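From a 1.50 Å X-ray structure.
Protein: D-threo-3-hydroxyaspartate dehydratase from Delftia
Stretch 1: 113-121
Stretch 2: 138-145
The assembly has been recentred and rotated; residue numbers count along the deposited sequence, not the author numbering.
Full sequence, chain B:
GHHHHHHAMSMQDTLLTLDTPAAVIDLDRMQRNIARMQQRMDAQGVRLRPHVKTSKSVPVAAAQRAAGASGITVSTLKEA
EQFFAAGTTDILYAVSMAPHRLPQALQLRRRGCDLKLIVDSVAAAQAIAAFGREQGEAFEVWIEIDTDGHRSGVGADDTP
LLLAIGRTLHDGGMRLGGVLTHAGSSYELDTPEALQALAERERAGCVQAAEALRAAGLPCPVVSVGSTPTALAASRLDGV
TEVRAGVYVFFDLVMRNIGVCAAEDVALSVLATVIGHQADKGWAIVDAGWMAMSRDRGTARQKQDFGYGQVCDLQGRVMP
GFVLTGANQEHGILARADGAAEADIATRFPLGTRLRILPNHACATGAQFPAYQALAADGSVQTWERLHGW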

# COMPACT_ATOMS: atom_id res chain seq x y z
N CYS B 113 26.78 11.68 -9.18
CA CYS B 113 26.21 11.35 -7.88
C CYS B 113 27.24 10.56 -7.03
O CYS B 113 27.81 9.58 -7.50
N ASP B 114 27.46 10.99 -5.79
CA ASP B 114 28.41 10.29 -4.90
C ASP B 114 27.62 9.21 -4.22
O ASP B 114 27.27 9.28 -3.01
N LEU B 115 27.27 8.22 -5.01
CA LEU B 115 26.35 7.16 -4.58
C LEU B 115 27.16 6.05 -3.90
O LEU B 115 28.12 5.53 -4.51
N LYS B 116 26.76 5.67 -2.71
CA LYS B 116 27.41 4.58 -1.93
C LYS B 116 26.50 3.37 -1.95
O LYS B 116 25.25 3.49 -1.85
N LEU B 117 27.09 2.19 -2.09
CA LEU B 117 26.36 0.90 -2.12
C LEU B 117 26.73 0.11 -0.86
O LEU B 117 27.76 0.43 -0.22
N ILE B 118 25.96 -0.93 -0.54
CA ILE B 118 26.25 -1.74 0.63
C ILE B 118 26.23 -3.20 0.23
O ILE B 118 25.48 -3.62 -0.68
N VAL B 119 27.03 -4.01 0.93
CA VAL B 119 27.03 -5.48 0.73
C VAL B 119 27.16 -6.15 2.10
O VAL B 119 27.66 -5.55 3.07
N ASP B 120 26.91 -7.46 2.10
CA ASP B 120 27.13 -8.30 3.30
C ASP B 120 27.63 -9.70 2.95
O ASP B 120 27.54 -10.61 3.81
N SER B 121 28.21 -9.85 1.73
CA SER B 121 28.64 -11.14 1.31
C SER B 121 29.89 -11.01 0.42
O SER B 121 30.07 -9.99 -0.25
N ALA B 138 35.85 2.96 -9.32
CA ALA B 138 36.15 2.58 -7.94
C ALA B 138 34.87 2.89 -7.15
O ALA B 138 34.71 3.94 -6.52
N PHE B 139 33.93 1.96 -7.19
CA PHE B 139 32.71 2.15 -6.39
C PHE B 139 33.01 2.31 -4.92
O PHE B 139 33.96 1.61 -4.41
N GLU B 140 32.20 3.12 -4.20
CA GLU B 140 32.34 3.18 -2.74
C GLU B 140 31.33 2.19 -2.18
O GLU B 140 30.09 2.27 -2.51
N VAL B 141 31.76 1.30 -1.30
CA VAL B 141 30.94 0.23 -0.79
C VAL B 141 31.15 0.19 0.72
O VAL B 141 32.29 0.27 1.21
N TRP B 142 30.01 0.11 1.45
CA TRP B 142 30.05 -0.09 2.90
C TRP B 142 29.62 -1.48 3.20
O TRP B 142 28.83 -2.09 2.44
N ILE B 143 30.05 -2.01 4.35
CA ILE B 143 29.68 -3.41 4.72
C ILE B 143 28.55 -3.31 5.74
O ILE B 143 28.68 -2.62 6.79
N GLU B 144 27.45 -3.98 5.46
CA GLU B 144 26.32 -3.99 6.41
C GLU B 144 26.55 -4.99 7.57
O GLU B 144 26.97 -6.13 7.29
N ILE B 145 26.28 -4.56 8.81
CA ILE B 145 26.57 -5.33 10.01
C ILE B 145 25.20 -5.69 10.62
O ILE B 145 24.30 -4.84 10.73

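Strands 114-119 and 140-145 run parallel, and four backbone hydrogen bonds fix the register: Leu117 N to Glu140 O (3.0 Å), Trp142 N to Leu117 O (2.8 Å), Val119 N to Trp142 O (3.0 Å) and Glu144 N to Val119 O (2.9 Å). In the extended backbone successive side chains alternate between two faces, Lys116, Ile118, Glu140 and Trp142 on one, Leu117, Val119, Val141 and Ile143 on the other.

The first face is polar at its start. Lys116 (m, p, p, t) folds back along its own strand, so that NZ donates to Asp114 O at 2.9 Å and makes a salt bridge with Asp114 OD2 at 3.1 Å, a weak hydrogen bond. The fold leaves the aliphatic part of the lysine as packing surface: its CG lies 3.4 Å from Glu140 CD, and its CB sits over one face of the Trp142 ring. Glu140 is extended (t, t), and its OE1 accepts from Trp142 NE1 at 2.8 Å, nearly linear; with Trp142 at chi1 m, the indole nitrogen is turned back to its i-2 neighbour. Farther along, Ile118 (p, t) brings CG2 to 4.3 Å from Trp142 CB, while its CD1 reaches 3.4 Å from OE2 of the extended Glu144 (t, t).

The second face is purely apolar. Leu117 (m, t) sends CD1 to within 3.9 Å of Phe139 CD1, an oblique approach to a ring held at chi1 m just before the strand. Val119 (m) and Val141 (t) meet diagonally across the register, CG2 of Val119 lying 3.8 Å from CG1 of Val141.

Where the pairing begins, one water donates to Leu115 O at 2.7 Å and Glu140 O at 2.8 Å, linking the strands just ahead of the regular ladder.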

# COMPACT_ATOMS: atom_id res chain seq x y z
CB CYS B 113 24.96 10.49 -8.10
SG CYS B 113 24.09 10.07 -6.53
CB ASP B 114 28.97 11.23 -3.89
CG ASP B 114 30.16 10.58 -3.18
OD1 ASP B 114 30.89 9.82 -3.88
OD2 ASP B 114 30.49 10.93 -2.03
CB LEU B 115 25.68 6.58 -5.87
CG LEU B 115 24.78 5.37 -5.58
CD1 LEU B 115 23.54 5.77 -4.71
CD2 LEU B 115 24.38 4.80 -6.95
CB LYS B 116 27.60 5.01 -0.46
CG LYS B 116 28.76 5.95 -0.23
CD LYS B 116 28.74 7.24 -0.72
CE LYS B 116 27.81 8.11 0.14
NZ LYS B 116 28.39 9.47 -0.31
CB LEU B 117 26.79 0.07 -3.38
CG LEU B 117 26.69 0.86 -4.68
CD1 LEU B 117 27.16 -0.02 -5.85
CD2 LEU B 117 25.17 1.26 -4.91
CB ILE B 118 25.28 -1.45 1.82
CG1 ILE B 118 23.89 -2.05 1.61
CG2 ILE B 118 25.24 0.08 2.10
CD1 ILE B 118 23.02 -1.91 2.88
CB VAL B 119 28.17 -6.00 -0.21
CG1 VAL B 119 28.02 -5.37 -1.59
CG2 VAL B 119 29.55 -5.76 0.36
CB ASP B 120 25.91 -8.36 4.21
CG ASP B 120 24.77 -9.11 3.63
OD1 ASP B 120 24.83 -9.61 2.49
OD2 ASP B 120 23.72 -9.25 4.35
CB SER B 121 27.52 -11.91 0.57
OG SER B 121 27.21 -11.27 -0.67
CB ALA B 138 37.34 3.32 -7.39
CB PHE B 139 31.80 0.89 -6.49
CG PHE B 139 31.15 0.75 -7.86
CD1 PHE B 139 29.95 1.50 -8.12
CD2 PHE B 139 31.64 -0.11 -8.87
CE1 PHE B 139 29.29 1.34 -9.37
CE2 PHE B 139 31.03 -0.22 -10.09
CZ PHE B 139 29.84 0.49 -10.36
CB GLU B 140 32.05 4.59 -2.24
CG GLU B 140 32.21 4.61 -0.71
CD GLU B 140 32.19 6.00 -0.12
OE1 GLU B 140 32.04 6.06 1.15
OE2 GLU B 140 32.41 7.03 -0.84
CB VAL B 141 31.30 -1.13 -1.41
CG1 VAL B 141 30.34 -2.23 -0.92
CG2 VAL B 141 31.30 -1.06 -2.94
CB TRP B 142 29.13 0.89 3.63
CG TRP B 142 29.51 2.34 3.40
CD1 TRP B 142 30.46 2.94 2.57
CD2 TRP B 142 28.80 3.44 4.04
NE1 TRP B 142 30.37 4.31 2.64
CE2 TRP B 142 29.37 4.67 3.53
CE3 TRP B 142 27.71 3.51 4.94
CZ2 TRP B 142 28.87 5.95 3.92
CZ3 TRP B 142 27.21 4.78 5.33
CH2 TRP B 142 27.79 5.98 4.82
CB ILE B 143 30.88 -4.19 5.28
CG1 ILE B 143 32.01 -4.21 4.19
CG2 ILE B 143 30.39 -5.59 5.73
CD1 ILE B 143 33.32 -4.82 4.73
CB GLU B 144 25.00 -4.31 5.67
CG GLU B 144 23.76 -4.14 6.60
CD GLU B 144 22.43 -4.16 5.91
OE1 GLU B 144 21.47 -3.71 6.59
OE2 GLU B 144 22.35 -4.66 4.75
CB ILE B 145 27.39 -4.49 10.99
CG1 ILE B 145 28.67 -3.96 10.30
CG2 ILE B 145 27.72 -5.35 12.24
CD1 ILE B 145 29.56 -5.04 9.68
O HOH W 1 29.44 3.21 -5.06